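Local coordinates for protein transketolase (Campylobacter jejuni, PDB 3L84) that belongs to the transketolase family of thiamine diphosphate-binding enzymes, here assembled as a dimer of identical subunits, at residues Ala425-Leu430 with Phe462-Phe468; Asn467-Pro473 with Ile491-Leu497; Lys171-Ile176 with Ala227-Pro233; Ser160-Ser165 with Arg201-Phe207. All blocks are in the same frame, centred on the assembly; numbering follows the deposited sequence.

The four contacts form two touching pairs in two alpha/beta domains of the transketolase subunit. Contacts 1 and 2, in the pyrimidine-binding domain, share Asn467 and Phe468, and their centres are about 10 Å apart; Pro492 of contact 2 also packs on Ala428 and Ala429 of contact 1. Contacts 3 and 4, in the thiamine diphosphate-binding domain, have centres about 13 Å apart and meet where Lys232 and Pro233 pack against Gly206 and Phe207. Between the pairs there is no touch: contacts 1 and 4 come within about 11 Å at their nearest atoms, whereas the centres of contacts 2 and 3 are about 36 Å apart. Contacts 1 and 4 both reach the second subunit.

Contact 1: residues Ala425-Leu430 with Phe462-Phe468; sequences ARIAAL and FRAMPNF
Helix 418-431 of the alpha/beta pyrimidine-binding domain, here residues 425-430, packs against the end of helix 458-464 and, mostly, the loop that leads from it into strand 469-471. The first segment is regular helix, with Ala429 N to Ala425 O at 3.0 Å and Leu430 N to Arg426 O at 2.8 Å. In the second, Met465 is the first residue to leave helical angles (phi/psi -64/123), and Asn467 has positive phi (57/39). Ala425 points its CB toward the other segment, 4.3 Å from Phe462 CZ and 4.2 Å from Phe468 CZ, while Ala425 O lies at the edge of the Phe468 ring, 3.5 Å from CE1. At Arg426, CA is 3.6 Å from SE of Met465, which is present as selenomethionine with chi1 and chi2 both t. The extended Arg426 side chain leaves the contact to form a salt bridge with Glu457 of the second subunit, which places this helix at the dimer interface. Ala429 points its CB toward the loop and has more of its surface covered by the other segment than any other residue here: CB lies 3.3 Å from Pro466 O, 4.2 Å from Met465 SE and 3.7 Å from Phe468 CD1. Ala429 and Asn467 have CA atoms 5.0 Å apart, and with chi1 m the Asn467 amide hydrogen-bonds the helix backbone, ND2 to Ala429 O at 3.0 Å.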
# COMPACT_ATOMS: atom_id res chain seq x y z
N ALA A 425 7.00 4.34 -3.27
CA ALA A 425 8.07 5.00 -2.55
C ALA A 425 9.31 4.12 -2.49
O ALA A 425 10.44 4.59 -2.59
CB ALA A 425 7.62 5.43 -1.14
N ARG A 426 9.11 2.82 -2.33
CA ARG A 426 10.22 1.91 -2.27
C ARG A 426 10.98 1.89 -3.58
O ARG A 426 12.22 1.77 -3.55
CB ARG A 426 9.71 0.51 -1.94
CG ARG A 426 10.78 -0.39 -1.40
CD ARG A 426 10.25 -1.81 -1.07
NE ARG A 426 11.19 -2.53 -0.21
CZ ARG A 426 12.03 -3.48 -0.60
NH1 ARG A 426 12.06 -3.89 -1.84
NH2 ARG A 426 12.82 -4.03 0.31
N ILE A 427 10.31 1.98 -4.72
CA ILE A 427 11.01 2.07 -6.00
C ILE A 427 11.82 3.36 -6.08
O ILE A 427 12.96 3.36 -6.60
CB ILE A 427 10.03 1.95 -7.18
CG1 ILE A 427 9.36 0.58 -7.21
CG2 ILE A 427 10.74 2.23 -8.51
CD1 ILE A 427 10.29 -0.53 -7.78
N ALA A 428 11.30 4.47 -5.59
CA ALA A 428 12.09 5.70 -5.53
C ALA A 428 13.38 5.48 -4.76
O ALA A 428 14.46 5.94 -5.16
CB ALA A 428 11.26 6.82 -4.91
N ALA A 429 13.28 4.82 -3.61
CA ALA A 429 14.43 4.52 -2.78
C ALA A 429 15.40 3.59 -3.48
O ALA A 429 16.62 3.83 -3.47
CB ALA A 429 13.96 3.95 -1.45
N LEU A 430 14.91 2.52 -4.09
CA LEU A 430 15.75 1.58 -4.83
C LEU A 430 16.56 2.28 -5.89
O LEU A 430 17.74 1.96 -6.10
CB LEU A 430 14.87 0.48 -5.45
CG LEU A 430 14.47 -0.63 -4.45
CD1 LEU A 430 13.14 -1.31 -4.87
CD2 LEU A 430 15.60 -1.66 -4.29
N PHE A 462 9.09 4.26 7.39
CA PHE A 462 9.95 5.10 6.57
C PHE A 462 11.39 5.13 7.07
O PHE A 462 12.31 5.14 6.25
CB PHE A 462 9.33 6.50 6.36
CG PHE A 462 8.39 6.50 5.23
CD1 PHE A 462 7.14 5.99 5.34
CD2 PHE A 462 8.82 7.02 4.01
CE1 PHE A 462 6.29 5.92 4.17
CE2 PHE A 462 8.00 6.99 2.91
CZ PHE A 462 6.78 6.40 2.98
N ARG A 463 11.61 5.08 8.37
CA ARG A 463 12.96 5.01 8.88
C ARG A 463 13.59 3.69 8.54
O ARG A 463 14.79 3.66 8.20
CB ARG A 463 12.98 5.24 10.38
CG ARG A 463 12.66 6.67 10.73
CD ARG A 463 12.54 6.83 12.22
NE ARG A 463 12.37 8.23 12.60
CZ ARG A 463 11.96 8.61 13.79
NH1 ARG A 463 11.53 7.72 14.67
NH2 ARG A 463 11.86 9.92 14.05
N ALA A 464 12.85 2.58 8.53
CA ALA A 464 13.42 1.27 8.23
C ALA A 464 13.72 1.10 6.75
O ALA A 464 14.59 0.31 6.39
CB ALA A 464 12.49 0.17 8.68
N MSE A 465 12.98 1.75 5.86
CA MSE A 465 13.22 1.67 4.43
C MSE A 465 14.59 2.26 4.07
O MSE A 465 14.85 3.45 4.34
CB MSE A 465 12.12 2.41 3.68
CG MSE A 465 12.31 2.37 2.16
SE MSE A 465 10.82 3.06 1.12
CE MSE A 465 10.14 4.47 2.32
N PRO A 466 15.45 1.48 3.43
CA PRO A 466 16.72 2.04 3.00
C PRO A 466 16.60 3.19 2.01
O PRO A 466 15.59 3.30 1.30
CB PRO A 466 17.44 0.83 2.36
CG PRO A 466 16.82 -0.35 3.03
CD PRO A 466 15.39 0.02 3.20
N ASN A 467 17.67 3.97 1.89
CA ASN A 467 17.78 5.02 0.88
C ASN A 467 16.65 6.05 0.93
O ASN A 467 16.17 6.50 -0.09
CB ASN A 467 17.86 4.45 -0.56
CG ASN A 467 19.09 3.67 -0.85
OD1 ASN A 467 20.08 3.74 -0.09
ND2 ASN A 467 19.09 2.99 -1.98
N PHE A 468 16.25 6.41 2.13
CA PHE A 468 15.27 7.45 2.39
C PHE A 468 15.74 8.26 3.55
O PHE A 468 16.28 7.71 4.56
CB PHE A 468 13.90 6.89 2.80
CG PHE A 468 12.78 7.26 1.87
CD1 PHE A 468 12.48 6.43 0.85
CD2 PHE A 468 12.13 8.48 1.95
CE1 PHE A 468 11.53 6.71 -0.00
CE2 PHE A 468 11.10 8.76 1.04
CZ PHE A 468 10.84 7.89 0.06

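Contact 2: residues Asn467-Pro473 with Ile491-Leu497; sequences NFLTFRP and IPSAFVL
Four backbone hydrogen bonds tie the two segments together in parallel: Leu469 N to Pro492 O at 3.1 Å, Ala494 N to Leu469 O at 2.9 Å, Phe471 N to Ala494 O at 2.9 Å and Val496 N to Phe471 O at 2.8 Å. Leu469, Thr470 and Phe471 thus pair with Ser493, Ala494 and Phe495, and the strand axes lie 4.7 Å apart at 18°. At the C-terminal end of the pair, one water donates to both Pro473 O (2.7 Å) and Val496 O (2.8 Å). Strand 469-471, helix 476-488 and strand 493-496 make a beta-alpha-beta crossover in the pyrimidine-binding domain; strand 469-471 is outermost within this chain in its parallel sheet, and strand 493-496 also bonds to strand 436-440. Leu469, Phe471, Ser493 and Phe495 occupy one face, where helix 476-488 packs. There the Phe471 and Phe495 rings, both chi1 m, are near parallel at 24° but slid apart, centroids 5.6 Å from each other. Thr470 and Ala494 face the other side. At the N-terminal end, Pro492 CG sits over the Phe468 ring, 4.0 Å from its centroid, in a CH-pi contact, and Ile491 CD1 touches Leu469 CG at 3.8 Å.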
# COMPACT_ATOMS: atom_id res chain seq x y z
N ASN A 467 17.67 3.97 1.89
CA ASN A 467 17.78 5.02 0.88
C ASN A 467 16.65 6.05 0.93
O ASN A 467 16.17 6.50 -0.09
CB ASN A 467 17.86 4.45 -0.56
CG ASN A 467 19.09 3.67 -0.85
OD1 ASN A 467 20.08 3.74 -0.09
ND2 ASN A 467 19.09 2.99 -1.98
N PHE A 468 16.25 6.41 2.13
CA PHE A 468 15.27 7.45 2.39
C PHE A 468 15.74 8.26 3.55
O PHE A 468 16.28 7.71 4.56
CB PHE A 468 13.90 6.89 2.80
CG PHE A 468 12.78 7.26 1.87
CD1 PHE A 468 12.48 6.43 0.85
CD2 PHE A 468 12.13 8.48 1.95
CE1 PHE A 468 11.53 6.71 -0.00
CE2 PHE A 468 11.10 8.76 1.04
CZ PHE A 468 10.84 7.89 0.06
N LEU A 469 15.54 9.55 3.47
CA LEU A 469 15.64 10.41 4.65
C LEU A 469 14.24 10.74 5.13
O LEU A 469 13.39 11.08 4.32
CB LEU A 469 16.37 11.70 4.31
CG LEU A 469 17.81 11.52 3.83
CD1 LEU A 469 18.43 12.88 3.51
CD2 LEU A 469 18.67 10.78 4.87
N THR A 470 13.98 10.64 6.42
CA THR A 470 12.65 10.90 6.94
C THR A 470 12.79 12.11 7.87
O THR A 470 13.23 11.97 9.02
CB THR A 470 12.06 9.71 7.67
OG1 THR A 470 12.13 8.56 6.79
CG2 THR A 470 10.60 9.92 8.08
N PHE A 471 12.41 13.28 7.41
CA PHE A 471 12.51 14.51 8.20
C PHE A 471 11.23 14.78 8.95
O PHE A 471 10.15 14.73 8.36
CB PHE A 471 12.81 15.70 7.32
CG PHE A 471 14.15 15.68 6.68
CD1 PHE A 471 15.28 15.97 7.41
CD2 PHE A 471 14.30 15.33 5.35
CE1 PHE A 471 16.53 16.00 6.81
CE2 PHE A 471 15.56 15.35 4.77
CZ PHE A 471 16.64 15.68 5.52
N ARG A 472 11.32 15.06 10.24
CA ARG A 472 10.15 15.41 11.06
C ARG A 472 10.49 16.71 11.80
O ARG A 472 10.86 16.71 12.98
CB ARG A 472 9.76 14.28 11.98
CG ARG A 472 8.51 14.50 12.75
CD ARG A 472 7.98 13.22 13.44
NE ARG A 472 6.71 13.46 14.14
CZ ARG A 472 6.52 13.56 15.44
NH1 ARG A 472 7.47 13.34 16.32
NH2 ARG A 472 5.29 13.81 15.86
N PRO A 473 10.37 17.86 11.11
CA PRO A 473 10.87 19.11 11.67
C PRO A 473 10.01 19.59 12.83
O PRO A 473 8.79 19.43 12.82
CB PRO A 473 10.80 20.08 10.50
CG PRO A 473 9.76 19.51 9.61
CD PRO A 473 9.93 18.02 9.71
N ILE A 491 19.44 10.67 -2.38
CA ILE A 491 18.35 9.73 -2.15
C ILE A 491 17.09 10.55 -1.93
O ILE A 491 17.17 11.75 -1.61
CB ILE A 491 18.65 8.85 -0.91
CG1 ILE A 491 19.07 9.66 0.33
CG2 ILE A 491 19.69 7.74 -1.24
CD1 ILE A 491 19.21 8.81 1.60
N PRO A 492 15.90 9.95 -2.08
CA PRO A 492 14.66 10.65 -1.79
C PRO A 492 14.45 10.95 -0.33
O PRO A 492 15.08 10.39 0.55
CB PRO A 492 13.60 9.70 -2.28
CG PRO A 492 14.23 8.36 -2.20
CD PRO A 492 15.66 8.57 -2.53
N SER A 493 13.56 11.92 -0.09
CA SER A 493 13.23 12.35 1.27
C SER A 493 11.73 12.44 1.48
O SER A 493 10.97 12.76 0.54
CB SER A 493 13.79 13.75 1.56
OG SER A 493 15.23 13.81 1.61
N ALA A 494 11.30 12.16 2.71
CA ALA A 494 9.97 12.41 3.17
C ALA A 494 9.99 13.53 4.20
O ALA A 494 10.94 13.64 4.99
CB ALA A 494 9.36 11.16 3.80
N PHE A 495 8.94 14.34 4.21
CA PHE A 495 8.71 15.41 5.16
C PHE A 495 7.45 15.07 5.94
O PHE A 495 6.36 14.97 5.37
CB PHE A 495 8.58 16.74 4.42
CG PHE A 495 9.84 17.15 3.73
CD1 PHE A 495 10.77 17.97 4.35
CD2 PHE A 495 10.14 16.66 2.51
CE1 PHE A 495 11.95 18.33 3.67
CE2 PHE A 495 11.30 17.00 1.86
CZ PHE A 495 12.20 17.83 2.45
N VAL A 496 7.61 14.89 7.25
CA VAL A 496 6.55 14.46 8.15
C VAL A 496 6.14 15.68 8.99
O VAL A 496 6.96 16.20 9.77
CB VAL A 496 7.02 13.29 9.00
CG1 VAL A 496 5.98 12.90 10.09
CG2 VAL A 496 7.39 12.07 8.15
N LEU A 497 4.93 16.17 8.72
CA LEU A 497 4.54 17.52 9.06
C LEU A 497 3.25 17.53 9.90
O LEU A 497 2.36 16.70 9.71
CB LEU A 497 4.33 18.31 7.77
CG LEU A 497 5.56 18.32 6.84
CD1 LEU A 497 5.14 18.73 5.44
CD2 LEU A 497 6.68 19.15 7.39
O HOH W 1 6.71 18.15 11.76

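Contact 3: residues Lys171-Ile176 with Ala227-Pro233; sequences KLDNFI and AKKSTKP
Pro233 lays its ring beside Phe175, with Pro233 CB near the plane of the aromatic ring at the edge, 4.0 Å from Phe175 CD2. Pro233 CA lies 3.2 Å from Leu172 O. Residues 171-176 lead from helix 158-169, ended by a Schellman motif with Lys171 as C-prime, through an inverse gamma turn centred on Leu172 into strand 175-181. Residues 227-233 join helix 217-228 to the neighbouring parallel strand 234-239 of the thiamine diphosphate-binding domain. The CA atoms of Asp173 and Lys232 approach to 4.5 Å, and Ile176 CD1 meets Ala227 CB at 3.8 Å. Waters fill the gap: one lies 2.7 Å from Ala227 O and 3.0 Å from Asp173 O, another 2.8 Å from both Phe175 O and Lys232 O. A third donates to Asp173 OD2 (2.7 Å) and Thr231 O (2.8 Å), while Asp173 OD1 has a salt bridge to Lys131. With no direct hydrogen bond between the segments, apolar packing and shared waters carry the contact.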
# COMPACT_ATOMS: atom_id res chain seq x y z
N LYS A 171 -5.60 13.14 -21.90
CA LYS A 171 -5.56 12.97 -23.35
C LYS A 171 -4.12 12.70 -23.77
O LYS A 171 -3.53 13.38 -24.63
CB LYS A 171 -6.12 14.20 -24.05
CG LYS A 171 -7.59 14.44 -23.73
CD LYS A 171 -8.10 15.71 -24.46
CE LYS A 171 -9.64 15.78 -24.50
NZ LYS A 171 -10.33 15.36 -23.27
N LEU A 172 -3.55 11.67 -23.16
CA LEU A 172 -2.14 11.34 -23.40
C LEU A 172 -1.97 10.54 -24.70
O LEU A 172 -1.77 9.31 -24.70
CB LEU A 172 -1.55 10.57 -22.22
CG LEU A 172 -1.57 11.31 -20.88
CD1 LEU A 172 -0.91 10.47 -19.77
CD2 LEU A 172 -0.88 12.70 -20.98
N ASP A 173 -1.98 11.28 -25.81
CA ASP A 173 -1.88 10.72 -27.14
C ASP A 173 -0.45 10.48 -27.60
O ASP A 173 -0.14 10.33 -28.78
CB ASP A 173 -2.63 11.61 -28.14
CG ASP A 173 -2.04 13.01 -28.22
OD1 ASP A 173 -0.99 13.31 -27.63
OD2 ASP A 173 -2.62 13.84 -28.98
N ASN A 174 0.43 10.42 -26.60
CA ASN A 174 1.80 9.98 -26.72
C ASN A 174 2.05 8.63 -26.06
O ASN A 174 3.18 8.14 -26.07
CB ASN A 174 2.76 11.05 -26.17
CG ASN A 174 2.48 11.44 -24.72
OD1 ASN A 174 1.48 11.05 -24.13
ND2 ASN A 174 3.38 12.28 -24.16
N PHE A 175 1.01 8.02 -25.51
CA PHE A 175 1.13 6.80 -24.71
C PHE A 175 0.52 5.61 -25.45
O PHE A 175 -0.65 5.63 -25.82
CB PHE A 175 0.38 7.01 -23.39
CG PHE A 175 0.34 5.83 -22.45
CD1 PHE A 175 1.47 5.07 -22.21
CD2 PHE A 175 -0.82 5.48 -21.83
CE1 PHE A 175 1.44 4.00 -21.32
CE2 PHE A 175 -0.86 4.42 -20.94
CZ PHE A 175 0.27 3.68 -20.68
N ILE A 176 1.32 4.56 -25.59
CA ILE A 176 0.94 3.33 -26.26
C ILE A 176 1.23 2.16 -25.32
O ILE A 176 2.36 1.89 -25.00
CB ILE A 176 1.66 3.17 -27.61
CG1 ILE A 176 1.32 4.33 -28.55
CG2 ILE A 176 1.29 1.85 -28.25
CD1 ILE A 176 2.14 4.39 -29.85
N ALA A 227 -1.69 3.22 -33.80
CA ALA A 227 -1.52 3.73 -32.44
C ALA A 227 -0.74 5.05 -32.43
O ALA A 227 -1.09 5.95 -31.68
CB ALA A 227 -0.82 2.71 -31.59
N LYS A 228 0.28 5.16 -33.28
CA LYS A 228 1.10 6.37 -33.34
C LYS A 228 0.35 7.60 -33.81
O LYS A 228 0.78 8.72 -33.52
CB LYS A 228 2.36 6.09 -34.18
CG LYS A 228 3.31 5.16 -33.46
CD LYS A 228 4.34 4.51 -34.30
CE LYS A 228 5.33 5.45 -34.89
NZ LYS A 228 6.03 4.84 -36.13
N LYS A 229 -0.76 7.40 -34.51
CA LYS A 229 -1.60 8.50 -35.02
C LYS A 229 -2.82 8.76 -34.17
O LYS A 229 -3.63 9.61 -34.50
CB LYS A 229 -2.07 8.25 -36.47
CG LYS A 229 -0.96 8.09 -37.44
CD LYS A 229 -1.50 8.04 -38.84
CE LYS A 229 -2.33 6.81 -39.12
NZ LYS A 229 -2.50 6.65 -40.60
N SER A 230 -2.95 8.03 -33.06
CA SER A 230 -4.15 8.13 -32.22
C SER A 230 -4.26 9.53 -31.61
O SER A 230 -3.24 10.18 -31.30
CB SER A 230 -4.13 7.06 -31.12
OG SER A 230 -5.36 7.05 -30.42
N THR A 231 -5.48 10.00 -31.43
CA THR A 231 -5.70 11.23 -30.65
C THR A 231 -6.01 10.93 -29.16
O THR A 231 -6.33 11.82 -28.42
CB THR A 231 -6.79 12.06 -31.22
OG1 THR A 231 -7.98 11.28 -31.18
CG2 THR A 231 -6.42 12.50 -32.67
N LYS A 232 -5.88 9.65 -28.77
CA LYS A 232 -6.13 9.17 -27.43
C LYS A 232 -4.93 8.36 -26.98
O LYS A 232 -4.15 7.88 -27.79
CB LYS A 232 -7.36 8.26 -27.43
CG LYS A 232 -8.65 8.98 -27.73
CD LYS A 232 -9.82 8.00 -27.74
CE LYS A 232 -11.14 8.67 -28.09
NZ LYS A 232 -11.82 7.90 -29.15
N PRO A 233 -4.78 8.16 -25.66
CA PRO A 233 -3.91 7.05 -25.23
C PRO A 233 -4.41 5.79 -25.91
O PRO A 233 -5.63 5.66 -26.10
CB PRO A 233 -4.06 7.03 -23.69
CG PRO A 233 -5.38 7.72 -23.43
CD PRO A 233 -5.48 8.76 -24.51
O HOH W 2 0.29 7.60 -30.02
O HOH W 3 -0.81 10.40 -31.34
O HOH W 4 -5.30 14.35 -28.74
O HOH W 5 -1.40 7.44 -27.86

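Contact 4: residues Ser160-Ser165 with Arg201-Phe207; sequences SYEACS and RFEAQGF
This is a buried helix-to-helix contact on the flank of the parallel sheet in the thiamine diphosphate-binding domain, joining helix 158-169 to the end of helix 198-204, which closes in a Schellman motif with Gly206 as C-prime (phi/psi 80/23; Phe207 N to Phe202 O 3.0 Å, Gly206 N to Glu203 O 3.1 Å). Residues 160-165 are helical throughout, and the nearest CA atoms, Ser165 and Gln205, are 5.4 Å apart. Arg201, extended with chi1 to chi3 all t, lays its guanidinium flat on the Tyr161 ring, planes at 11°; its CZ is 3.5 Å from the ring centroid, a stacked cation-pi pair. At the guanidinium edge, Arg201 NH2 makes a weak hydrogen bond to Ser160 OG (3.1 Å), a hydroxyl also hydrogen-bonded to Glu157 O. Glu196 binds both Tyr161 OH and Arg201 NH1, and Arg201 NH1 also bonds Leu155 O. The site lies at the dimer interface: Tyr161 meets Tyr161 of the second subunit, and Glu196 of that subunit accepts hydrogen bonds from Ser165 OG and Gln205 NE2. Within the chain, Gln205 NE2 also donates to Tyr161 O (3.0 Å). Cys164 directs its CB toward the other segment, and with chi1 m its SG reaches two rings in oblique sulfur-aromatic contacts, 4.9 Å from the centroids of both Phe202 and Phe207, with Cys164 SG to Phe202 CE2 at 3.7 Å and to Phe207 CZ at 3.8 Å.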
# COMPACT_ATOMS: atom_id res chain seq x y z
N SER A 160 -2.94 0.22 -11.90
CA SER A 160 -3.07 0.36 -13.33
C SER A 160 -4.34 1.14 -13.70
O SER A 160 -4.31 2.02 -14.56
CB SER A 160 -3.06 -1.02 -14.02
OG SER A 160 -4.24 -1.79 -13.79
N TYR A 161 -5.45 0.83 -13.02
CA TYR A 161 -6.70 1.51 -13.27
C TYR A 161 -6.59 3.00 -12.91
O TYR A 161 -7.06 3.89 -13.61
CB TYR A 161 -7.85 0.91 -12.45
CG TYR A 161 -8.18 -0.53 -12.68
CD1 TYR A 161 -9.25 -0.89 -13.48
CD2 TYR A 161 -7.53 -1.55 -12.00
CE1 TYR A 161 -9.63 -2.23 -13.62
CE2 TYR A 161 -7.87 -2.87 -12.13
CZ TYR A 161 -8.95 -3.21 -12.93
OH TYR A 161 -9.30 -4.55 -13.01
N GLU A 162 -5.90 3.26 -11.79
CA GLU A 162 -5.73 4.65 -11.34
C GLU A 162 -4.95 5.43 -12.35
O GLU A 162 -5.33 6.54 -12.72
CB GLU A 162 -4.92 4.67 -10.04
CG GLU A 162 -5.60 4.15 -8.74
CD GLU A 162 -4.70 4.22 -7.52
OE1 GLU A 162 -3.62 4.83 -7.56
OE2 GLU A 162 -5.07 3.64 -6.47
N ALA A 163 -3.82 4.89 -12.80
CA ALA A 163 -2.99 5.64 -13.73
C ALA A 163 -3.64 5.83 -15.09
O ALA A 163 -3.55 6.89 -15.70
CB ALA A 163 -1.63 4.93 -13.90
N CYS A 164 -4.30 4.79 -15.56
CA CYS A 164 -4.96 4.87 -16.86
C CYS A 164 -6.16 5.84 -16.81
O CYS A 164 -6.48 6.48 -17.81
CB CYS A 164 -5.36 3.50 -17.33
SG CYS A 164 -3.91 2.49 -17.81
N SER A 165 -6.78 5.98 -15.65
CA SER A 165 -7.81 6.98 -15.46
C SER A 165 -7.23 8.36 -15.78
O SER A 165 -7.79 9.12 -16.56
CB SER A 165 -8.33 6.94 -14.02
OG SER A 165 -9.54 7.71 -13.91
N ARG A 201 -13.42 -1.46 -20.65
CA ARG A 201 -12.76 -0.83 -19.52
C ARG A 201 -11.92 0.33 -19.98
O ARG A 201 -11.99 1.43 -19.40
CB ARG A 201 -11.88 -1.87 -18.84
CG ARG A 201 -10.77 -1.34 -17.96
CD ARG A 201 -9.85 -2.46 -17.54
NE ARG A 201 -8.67 -1.94 -16.88
CZ ARG A 201 -7.83 -2.67 -16.16
NH1 ARG A 201 -8.06 -3.97 -15.95
NH2 ARG A 201 -6.72 -2.11 -15.66
N PHE A 202 -11.09 0.10 -21.00
CA PHE A 202 -10.18 1.15 -21.44
C PHE A 202 -10.87 2.25 -22.25
O PHE A 202 -10.50 3.42 -22.16
CB PHE A 202 -9.00 0.56 -22.20
CG PHE A 202 -7.91 0.05 -21.28
CD1 PHE A 202 -8.00 -1.20 -20.71
CD2 PHE A 202 -6.79 0.81 -21.03
CE1 PHE A 202 -7.01 -1.67 -19.86
CE2 PHE A 202 -5.81 0.35 -20.19
CZ PHE A 202 -5.92 -0.91 -19.60
N GLU A 203 -11.91 1.88 -23.01
CA GLU A 203 -12.71 2.90 -23.66
C GLU A 203 -13.42 3.80 -22.64
O GLU A 203 -13.54 5.01 -22.84
CB GLU A 203 -13.71 2.27 -24.64
CG GLU A 203 -12.98 1.69 -25.88
CD GLU A 203 -13.88 1.00 -26.90
OE1 GLU A 203 -13.38 0.72 -28.03
OE2 GLU A 203 -15.07 0.72 -26.62
N ALA A 204 -13.81 3.23 -21.49
CA ALA A 204 -14.44 4.02 -20.42
C ALA A 204 -13.47 5.05 -19.84
O ALA A 204 -13.89 6.09 -19.32
CB ALA A 204 -14.94 3.11 -19.31
N GLN A 205 -12.17 4.78 -19.97
CA GLN A 205 -11.11 5.65 -19.50
C GLN A 205 -10.46 6.43 -20.62
O GLN A 205 -9.33 6.91 -20.47
CB GLN A 205 -10.04 4.85 -18.74
CG GLN A 205 -10.57 4.18 -17.53
CD GLN A 205 -9.48 3.53 -16.70
OE1 GLN A 205 -8.64 2.81 -17.23
NE2 GLN A 205 -9.48 3.77 -15.38
N GLY A 206 -11.13 6.57 -21.77
CA GLY A 206 -10.69 7.47 -22.81
C GLY A 206 -9.58 6.98 -23.71
O GLY A 206 -8.92 7.80 -24.33
N PHE A 207 -9.41 5.66 -23.81
CA PHE A 207 -8.43 5.09 -24.72
C PHE A 207 -9.05 4.68 -26.06
O PHE A 207 -10.24 4.33 -26.16
CB PHE A 207 -7.82 3.80 -24.13
CG PHE A 207 -6.77 4.01 -23.05
CD1 PHE A 207 -7.08 4.62 -21.85
CD2 PHE A 207 -5.48 3.51 -23.21
CE1 PHE A 207 -6.11 4.79 -20.87
CE2 PHE A 207 -4.53 3.64 -22.24
CZ PHE A 207 -4.84 4.29 -21.07
O HOH W 6 -10.30 8.43 -17.74